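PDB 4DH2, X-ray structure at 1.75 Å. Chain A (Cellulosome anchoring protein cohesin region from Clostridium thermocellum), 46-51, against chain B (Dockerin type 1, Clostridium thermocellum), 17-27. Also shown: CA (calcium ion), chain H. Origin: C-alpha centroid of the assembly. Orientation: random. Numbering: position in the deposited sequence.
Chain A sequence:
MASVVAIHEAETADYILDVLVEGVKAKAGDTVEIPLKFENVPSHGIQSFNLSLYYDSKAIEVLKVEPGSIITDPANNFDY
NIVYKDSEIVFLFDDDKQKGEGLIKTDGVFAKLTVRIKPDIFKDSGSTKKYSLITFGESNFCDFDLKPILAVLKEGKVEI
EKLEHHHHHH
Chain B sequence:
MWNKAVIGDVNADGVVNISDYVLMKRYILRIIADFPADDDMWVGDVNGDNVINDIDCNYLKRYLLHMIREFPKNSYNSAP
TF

Chain A 46-51: IQSFNL
Chain B, residues 17-27: NISDYVLMKRY

The cohesin strand and the first turns of the dockerin helix form a small, mainly apolar contact, 290 Å² of buried surface summed over both sides, in which I18(B) and V22(B) pack on the strand and a weak hydrogen bond and a bridging water add polar links.

In chain A, residues 48-51 are extended, with phi/psi running from -156/149 at S48(A) to -142/139 at L51(A); Q47(A), just before them, departs from this pattern at -83/-42. Chain B is helical from I18(B) to Y27(B), with phi near -60° and psi between -33° and -49°. The two axes approach to 8.8 Å, and their N-to-C directions make an angle of 141°, so the elements run roughly antiparallel but distinctly skewed. The register is set by S48(A) and I18(B), whose CA atoms lie 6.6 Å apart.

N17(B) caps the helix. With chi1 at 61°, its OD1 accepts from S19(B) N at 3.0 Å, while N17(B) N donates to D20(B) OD2 at 2.9 Å. The D20(B) carboxylate (chi1 m) also chelates calcium, with D20(B) OD1 and OD2 at 2.5 and 2.4 Å from the calcium ion. A water bound to N17(B) OD1 at 2.7 Å lies 2.4 Å from the same calcium ion, tying the cap to the metal site.

Strand alternation directs S48(A) and N50(A) toward the helix and F49(A) away. I18(B), chi1 p and chi2 t, is the most covered residue of the contact, with 80 Å² of its surface covered by the strand stretch: its CG2 reaches N50(A) CB at 3.3 Å and S48(A) OG at 3.5 Å, and lies 4.0 Å from F49(A) C. The methyl thus rests against the strand backbone between two side chains that are both chi1 t. One turn on, V22(B), also chi1 t, places CG2 3.8 Å from S48(A) CB and 4.1 Å from Q47(A) CG, contacts that are purely van der Waals.

A further turn along, the ladder of residues 18, 22 and 26 ends in a polar pairing. R26(B) starts at chi1 m and continues extended, chi2 to chi4 all near 180°, while Q47(A) takes chi1 t and chi2 p. R26(B) NH2 donates to Q47(A) OE1 at 3.2 Å, but the angle of 127° at the hydrogen makes this bond weak; the oxygen sits at the guanidinium edge, near its plane. Near the start of the helix, a water donates to N50(A) OD1 at 2.8 Å and accepts weakly from I18(B) N at 3.2 Å, linking the asparagine to a first-turn amide.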

# COMPACT_ATOMS: atom_id res chain seq x y z
N ILE A 46 12.83 -3.61 4.97
CA ILE A 46 11.38 -3.60 5.10
C ILE A 46 10.81 -5.01 4.87
O ILE A 46 11.04 -5.64 3.83
CB ILE A 46 10.76 -2.67 4.06
CG1 ILE A 46 11.35 -1.26 4.18
CG2 ILE A 46 9.22 -2.60 4.18
CD1 ILE A 46 11.13 -0.41 2.94
N GLN A 47 10.04 -5.48 5.84
CA GLN A 47 9.27 -6.71 5.73
C GLN A 47 7.94 -6.51 5.02
O GLN A 47 7.51 -7.33 4.19
CB GLN A 47 9.02 -7.24 7.15
CG GLN A 47 7.94 -8.30 7.28
CD GLN A 47 8.40 -9.63 6.73
OE1 GLN A 47 9.47 -10.11 7.07
NE2 GLN A 47 7.62 -10.20 5.83
N SER A 48 7.27 -5.40 5.34
CA SER A 48 5.95 -5.19 4.78
C SER A 48 5.62 -3.70 4.75
O SER A 48 6.06 -2.94 5.63
CB SER A 48 4.91 -5.89 5.62
OG SER A 48 3.59 -5.65 5.14
N PHE A 49 4.83 -3.30 3.77
CA PHE A 49 4.28 -1.95 3.78
C PHE A 49 2.95 -1.91 3.12
O PHE A 49 2.62 -2.77 2.29
CB PHE A 49 5.24 -0.93 3.14
CG PHE A 49 5.38 -1.04 1.62
CD1 PHE A 49 4.43 -0.52 0.76
CD2 PHE A 49 6.50 -1.66 1.08
CE1 PHE A 49 4.61 -0.60 -0.60
CE2 PHE A 49 6.68 -1.75 -0.27
CZ PHE A 49 5.73 -1.22 -1.12
N ASN A 50 2.16 -0.92 3.51
CA ASN A 50 0.82 -0.72 2.98
C ASN A 50 0.71 0.79 2.87
O ASN A 50 0.92 1.51 3.87
CB ASN A 50 -0.13 -1.36 4.00
CG ASN A 50 -1.61 -1.31 3.64
OD1 ASN A 50 -2.42 -1.30 4.57
ND2 ASN A 50 -1.99 -1.31 2.36
N LEU A 51 0.43 1.26 1.65
CA LEU A 51 0.51 2.69 1.32
C LEU A 51 -0.64 3.01 0.36
O LEU A 51 -0.93 2.19 -0.52
CB LEU A 51 1.87 2.93 0.63
CG LEU A 51 2.23 4.29 0.07
CD1 LEU A 51 2.11 5.30 1.14
CD2 LEU A 51 3.65 4.21 -0.40
N ASN B 17 -3.76 -3.90 10.67
CA ASN B 17 -2.81 -3.34 9.74
C ASN B 17 -1.78 -4.39 9.35
O ASN B 17 -1.98 -5.60 9.61
CB ASN B 17 -2.13 -2.07 10.31
CG ASN B 17 -1.33 -2.34 11.57
OD1 ASN B 17 -0.96 -3.47 11.86
ND2 ASN B 17 -1.07 -1.27 12.36
N ILE B 18 -0.70 -3.96 8.71
CA ILE B 18 0.25 -4.91 8.18
C ILE B 18 0.80 -5.85 9.25
O ILE B 18 1.13 -6.99 8.96
CB ILE B 18 1.46 -4.23 7.49
CG1 ILE B 18 2.10 -3.22 8.45
CG2 ILE B 18 1.01 -3.59 6.19
CD1 ILE B 18 3.35 -2.63 7.96
N SER B 19 0.94 -5.39 10.50
CA SER B 19 1.47 -6.31 11.50
C SER B 19 0.57 -7.54 11.67
O SER B 19 1.06 -8.66 11.91
CB SER B 19 1.70 -5.61 12.85
OG SER B 19 2.73 -4.64 12.70
N ASP B 20 -0.74 -7.34 11.62
CA ASP B 20 -1.65 -8.47 11.74
C ASP B 20 -1.54 -9.40 10.55
O ASP B 20 -1.67 -10.61 10.67
CB ASP B 20 -3.07 -7.96 11.85
CG ASP B 20 -3.23 -7.04 13.04
OD1 ASP B 20 -3.18 -7.52 14.19
OD2 ASP B 20 -3.34 -5.83 12.80
N TYR B 21 -1.30 -8.82 9.38
CA TYR B 21 -1.11 -9.62 8.17
C TYR B 21 0.15 -10.49 8.25
O TYR B 21 0.14 -11.70 7.94
CB TYR B 21 -1.01 -8.68 6.96
CG TYR B 21 -0.96 -9.34 5.61
CD1 TYR B 21 -1.96 -10.21 5.20
CD2 TYR B 21 0.07 -9.05 4.72
CE1 TYR B 21 -1.91 -10.80 3.96
CE2 TYR B 21 0.11 -9.64 3.46
CZ TYR B 21 -0.89 -10.52 3.11
OH TYR B 21 -0.88 -11.12 1.87
N VAL B 22 1.26 -9.88 8.64
CA VAL B 22 2.51 -10.61 8.79
C VAL B 22 2.37 -11.70 9.85
O VAL B 22 2.80 -12.86 9.63
CB VAL B 22 3.65 -9.65 9.17
CG1 VAL B 22 4.91 -10.41 9.47
CG2 VAL B 22 3.89 -8.64 8.01
N LEU B 23 1.74 -11.36 10.98
CA LEU B 23 1.51 -12.36 12.03
C LEU B 23 0.63 -13.52 11.55
O LEU B 23 0.92 -14.70 11.85
CB LEU B 23 0.91 -11.71 13.28
CG LEU B 23 1.88 -10.86 14.11
CD1 LEU B 23 1.10 -10.10 15.16
CD2 LEU B 23 2.98 -11.68 14.77
N MET B 24 -0.43 -13.23 10.82
CA MET B 24 -1.29 -14.27 10.28
C MET B 24 -0.48 -15.22 9.38
O MET B 24 -0.58 -16.45 9.48
CB MET B 24 -2.41 -13.63 9.46
CG MET B 24 -3.23 -14.62 8.69
SD MET B 24 -4.32 -15.58 9.74
CE MET B 24 -5.65 -14.37 9.79
N LYS B 25 0.30 -14.64 8.47
CA LYS B 25 1.17 -15.43 7.59
C LYS B 25 2.11 -16.31 8.37
O LYS B 25 2.27 -17.52 8.05
CB LYS B 25 1.95 -14.54 6.62
CG LYS B 25 1.17 -14.14 5.37
CD LYS B 25 2.12 -13.61 4.29
CE LYS B 25 1.41 -13.05 3.03
NZ LYS B 25 2.37 -12.34 2.04
N ARG B 26 2.79 -15.74 9.36
CA ARG B 26 3.73 -16.53 10.17
C ARG B 26 3.02 -17.59 10.96
O ARG B 26 3.53 -18.68 11.15
CB ARG B 26 4.51 -15.62 11.11
CG ARG B 26 5.45 -14.74 10.32
CD ARG B 26 6.25 -13.78 11.24
NE ARG B 26 7.04 -12.92 10.39
CZ ARG B 26 7.78 -11.90 10.81
NH1 ARG B 26 7.86 -11.66 12.10
NH2 ARG B 26 8.43 -11.16 9.94
N TYR B 27 1.82 -17.27 11.42
CA TYR B 27 1.07 -18.24 12.19
C TYR B 27 0.67 -19.44 11.33
O TYR B 27 0.84 -20.58 11.76
CB TYR B 27 -0.14 -17.55 12.81
CG TYR B 27 -1.14 -18.45 13.48
CD1 TYR B 27 -1.20 -18.53 14.87
CD2 TYR B 27 -2.08 -19.15 12.74
CE1 TYR B 27 -2.14 -19.31 15.51
CE2 TYR B 27 -3.01 -19.96 13.37
CZ TYR B 27 -3.04 -20.04 14.75
OH TYR B 27 -4.00 -20.82 15.39
CA CA H . -3.41 -5.26 15.14
O HOH W 1 -1.71 -1.26 7.23
O HOH W 2 -1.34 -4.22 14.43